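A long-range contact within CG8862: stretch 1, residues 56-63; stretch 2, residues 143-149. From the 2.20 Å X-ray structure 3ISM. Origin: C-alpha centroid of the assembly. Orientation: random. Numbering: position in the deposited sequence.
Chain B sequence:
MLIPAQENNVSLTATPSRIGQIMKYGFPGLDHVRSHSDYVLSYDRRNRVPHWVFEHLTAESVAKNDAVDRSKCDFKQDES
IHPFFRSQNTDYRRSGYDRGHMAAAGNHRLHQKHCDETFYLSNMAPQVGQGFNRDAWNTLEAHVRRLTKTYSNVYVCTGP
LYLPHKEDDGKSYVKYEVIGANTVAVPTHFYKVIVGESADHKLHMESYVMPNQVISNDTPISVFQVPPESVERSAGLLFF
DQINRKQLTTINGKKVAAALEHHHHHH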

# COMPACT_ATOMS: atom_id res chain seq x y z
N HIS B 56 10.48 -23.07 -5.05
CA HIS B 56 11.66 -23.67 -5.62
C HIS B 56 11.19 -24.91 -6.37
O HIS B 56 10.76 -25.88 -5.76
N LEU B 57 11.28 -24.85 -7.70
CA LEU B 57 10.76 -25.89 -8.57
C LEU B 57 11.88 -26.76 -9.13
O LEU B 57 12.97 -26.26 -9.48
N THR B 58 11.59 -28.06 -9.20
CA THR B 58 12.40 -29.00 -9.93
C THR B 58 11.49 -29.71 -10.95
O THR B 58 10.26 -29.58 -10.91
N ALA B 59 12.11 -30.45 -11.87
CA ALA B 59 11.38 -31.28 -12.82
C ALA B 59 10.47 -32.26 -12.07
O ALA B 59 9.35 -32.52 -12.49
N GLU B 60 10.98 -32.81 -10.96
CA GLU B 60 10.19 -33.76 -10.19
C GLU B 60 8.94 -33.11 -9.58
O GLU B 60 7.87 -33.71 -9.60
N SER B 61 9.09 -31.90 -9.06
CA SER B 61 8.00 -31.28 -8.32
C SER B 61 6.90 -30.64 -9.19
O SER B 61 5.84 -30.27 -8.68
N VAL B 62 7.15 -30.51 -10.49
CA VAL B 62 6.17 -29.93 -11.41
C VAL B 62 5.66 -31.01 -12.36
O VAL B 62 4.81 -30.74 -13.22
N ALA B 63 6.18 -32.22 -12.20
CA ALA B 63 5.78 -33.34 -13.04
C ALA B 63 4.38 -33.82 -12.69
O ALA B 63 4.02 -33.90 -11.51
N HIS B 143 5.45 -21.65 -18.67
CA HIS B 143 6.83 -21.37 -19.10
C HIS B 143 7.84 -21.59 -17.97
O HIS B 143 8.90 -22.17 -18.19
N VAL B 144 7.50 -21.11 -16.78
CA VAL B 144 8.34 -21.28 -15.59
C VAL B 144 8.50 -22.77 -15.24
O VAL B 144 9.60 -23.21 -14.88
N ARG B 145 7.43 -23.56 -15.37
CA ARG B 145 7.53 -25.02 -15.21
C ARG B 145 8.41 -25.68 -16.27
O ARG B 145 9.18 -26.60 -15.97
N ARG B 146 8.31 -25.21 -17.52
CA ARG B 146 9.12 -25.76 -18.62
C ARG B 146 10.60 -25.38 -18.48
O ARG B 146 11.47 -26.07 -19.01
N LEU B 147 10.88 -24.30 -17.76
CA LEU B 147 12.27 -23.91 -17.45
C LEU B 147 13.04 -24.99 -16.70
O LEU B 147 14.26 -25.03 -16.77
N THR B 148 12.33 -25.87 -15.99
CA THR B 148 12.98 -26.99 -15.30
C THR B 148 13.66 -27.96 -16.25
O THR B 148 14.54 -28.71 -15.84
N LYS B 149 13.27 -27.95 -17.53
CA LYS B 149 13.94 -28.75 -18.56
C LYS B 149 15.25 -28.12 -19.02
O LYS B 149 16.02 -28.76 -19.74

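The polar side chain of T148 sits at the center of this contact, yet no hydrogen bond joins the two stretches. T148 is buried, its CA-to-CB bond points toward stretch 1, and it has the largest area covered by the other stretch, 78 Å². Its hydroxyl is engaged within its own segment: with chi1 at 57° (p), OG1 turns back along the chain and donates to R145 O at 2.5 Å, a short bond. R145 O also accepts from T148 N at 3.2 Å, so backbone and side chain of T148 converge on one acceptor.

With OG1 held in this way, T148 meets stretch 1 through van der Waals contacts. Its methyl carbon CG2 lies 3.6 Å from T58 C and 4.2 Å from L57 CB, which places it against the L57-T58 segment. T148 CB approaches A59 N at 3.7 Å, and T148 OG1 comes within 3.7 Å of V62 CG2, a polar atom against a methyl group. The backbones are close here, with 5.2 Å between A59 CA and T148 CA; the small A59 side chain points sideways, and its CB stands 4.3 Å from T148 OG1.

Two aliphatic residues supply the inward-pointing side chains of stretch 1. L57 is buried and adopts chi1 -40° (m) and chi2 -179° (t), an arrangement that brings CD1 to 3.8 Å from V144 CG1. V144, with chi1 at 178° (t), points sideways but still reaches this apolar contact. V62, chi1 -56° (m), touches two residues: its CG1 lies 4.1 Å from R145 CG, and its CG2 lies 3.7 Å from T148 OG1 and 4.1 Å from R145 O. Here V62 CA and R145 CA are 6.4 Å apart, farther than the A59-T148 pair, and side-chain atoms lie between the backbones.

R145 therefore contributes the aliphatic part of its side chain to the contact. Its chi1 of -67° (m) and chi2 of -172° (t) carry the chain past V62, and its guanidinium nitrogens NH1 and NH2 are hydrogen-bonded elsewhere in the structure.

The polar side chain of T58 is engaged within stretch 1. T58 points away from stretch 2 and, with chi1 at 57° (p), places OG1 to accept from S61 N at 3.2 Å with an N-H...acceptor angle of 149°. This capping bond supports a short helix whose backbone bonds are weak, including V62 N to T58 O at 3.3 Å. E60 also points away, consistent with its lack of contact across the interface.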

# COMPACT_ATOMS: atom_id res chain seq x y z
CB HIS B 56 12.69 -24.02 -4.52
CG HIS B 56 13.66 -25.09 -4.93
ND1 HIS B 56 13.91 -26.20 -4.16
CD2 HIS B 56 14.43 -25.23 -6.04
CE1 HIS B 56 14.79 -26.98 -4.77
NE2 HIS B 56 15.11 -26.42 -5.92
CB LEU B 57 9.95 -25.30 -9.73
CG LEU B 57 9.02 -24.10 -9.49
CD1 LEU B 57 8.32 -23.73 -10.80
CD2 LEU B 57 8.00 -24.35 -8.37
CB THR B 58 13.03 -30.05 -8.99
OG1 THR B 58 12.00 -30.71 -8.26
CG2 THR B 58 14.00 -29.39 -8.00
CB ALA B 59 12.36 -32.05 -13.74
CB GLU B 60 11.02 -34.41 -9.08
CG GLU B 60 10.23 -35.50 -8.38
CD GLU B 60 11.02 -36.30 -7.36
OE1 GLU B 60 11.99 -35.76 -6.77
OE2 GLU B 60 10.66 -37.47 -7.15
CB SER B 61 8.55 -30.30 -7.27
OG SER B 61 8.94 -29.06 -7.84
CB VAL B 62 6.77 -28.76 -12.24
CG1 VAL B 62 7.36 -27.68 -11.32
CG2 VAL B 62 7.81 -29.30 -13.27
CB ALA B 63 6.79 -34.50 -12.92
CB HIS B 143 6.93 -19.92 -19.60
CG HIS B 143 8.33 -19.38 -19.65
ND1 HIS B 143 9.17 -19.61 -20.72
CD2 HIS B 143 9.02 -18.60 -18.78
CE1 HIS B 143 10.33 -19.02 -20.49
NE2 HIS B 143 10.27 -18.40 -19.33
CB VAL B 144 7.79 -20.47 -14.38
CG1 VAL B 144 8.63 -20.69 -13.14
CG2 VAL B 144 7.73 -18.95 -14.72
CB ARG B 145 6.15 -25.69 -15.18
CG ARG B 145 5.31 -25.33 -13.94
CD ARG B 145 4.02 -26.17 -13.85
NE ARG B 145 2.98 -25.69 -14.76
CZ ARG B 145 2.00 -24.86 -14.41
NH1 ARG B 145 1.90 -24.39 -13.16
NH2 ARG B 145 1.11 -24.48 -15.33
CB ARG B 146 8.57 -25.27 -19.96
CG ARG B 146 9.13 -25.93 -21.20
CD ARG B 146 8.43 -25.39 -22.45
NE ARG B 146 6.97 -25.57 -22.39
CZ ARG B 146 6.09 -24.57 -22.22
NH1 ARG B 146 6.51 -23.32 -22.08
NH2 ARG B 146 4.78 -24.84 -22.18
CB LEU B 147 12.33 -22.59 -16.67
CG LEU B 147 12.09 -21.28 -17.45
CD1 LEU B 147 12.20 -20.07 -16.52
CD2 LEU B 147 13.05 -21.15 -18.63
CB THR B 148 12.02 -27.77 -14.37
OG1 THR B 148 10.89 -28.25 -15.12
CG2 THR B 148 11.54 -26.90 -13.22
CB LYS B 149 13.02 -29.00 -19.76
CG LYS B 149 11.90 -29.98 -19.49
CD LYS B 149 11.14 -30.34 -20.75
CE LYS B 149 9.89 -31.17 -20.42
NZ LYS B 149 10.19 -32.62 -20.10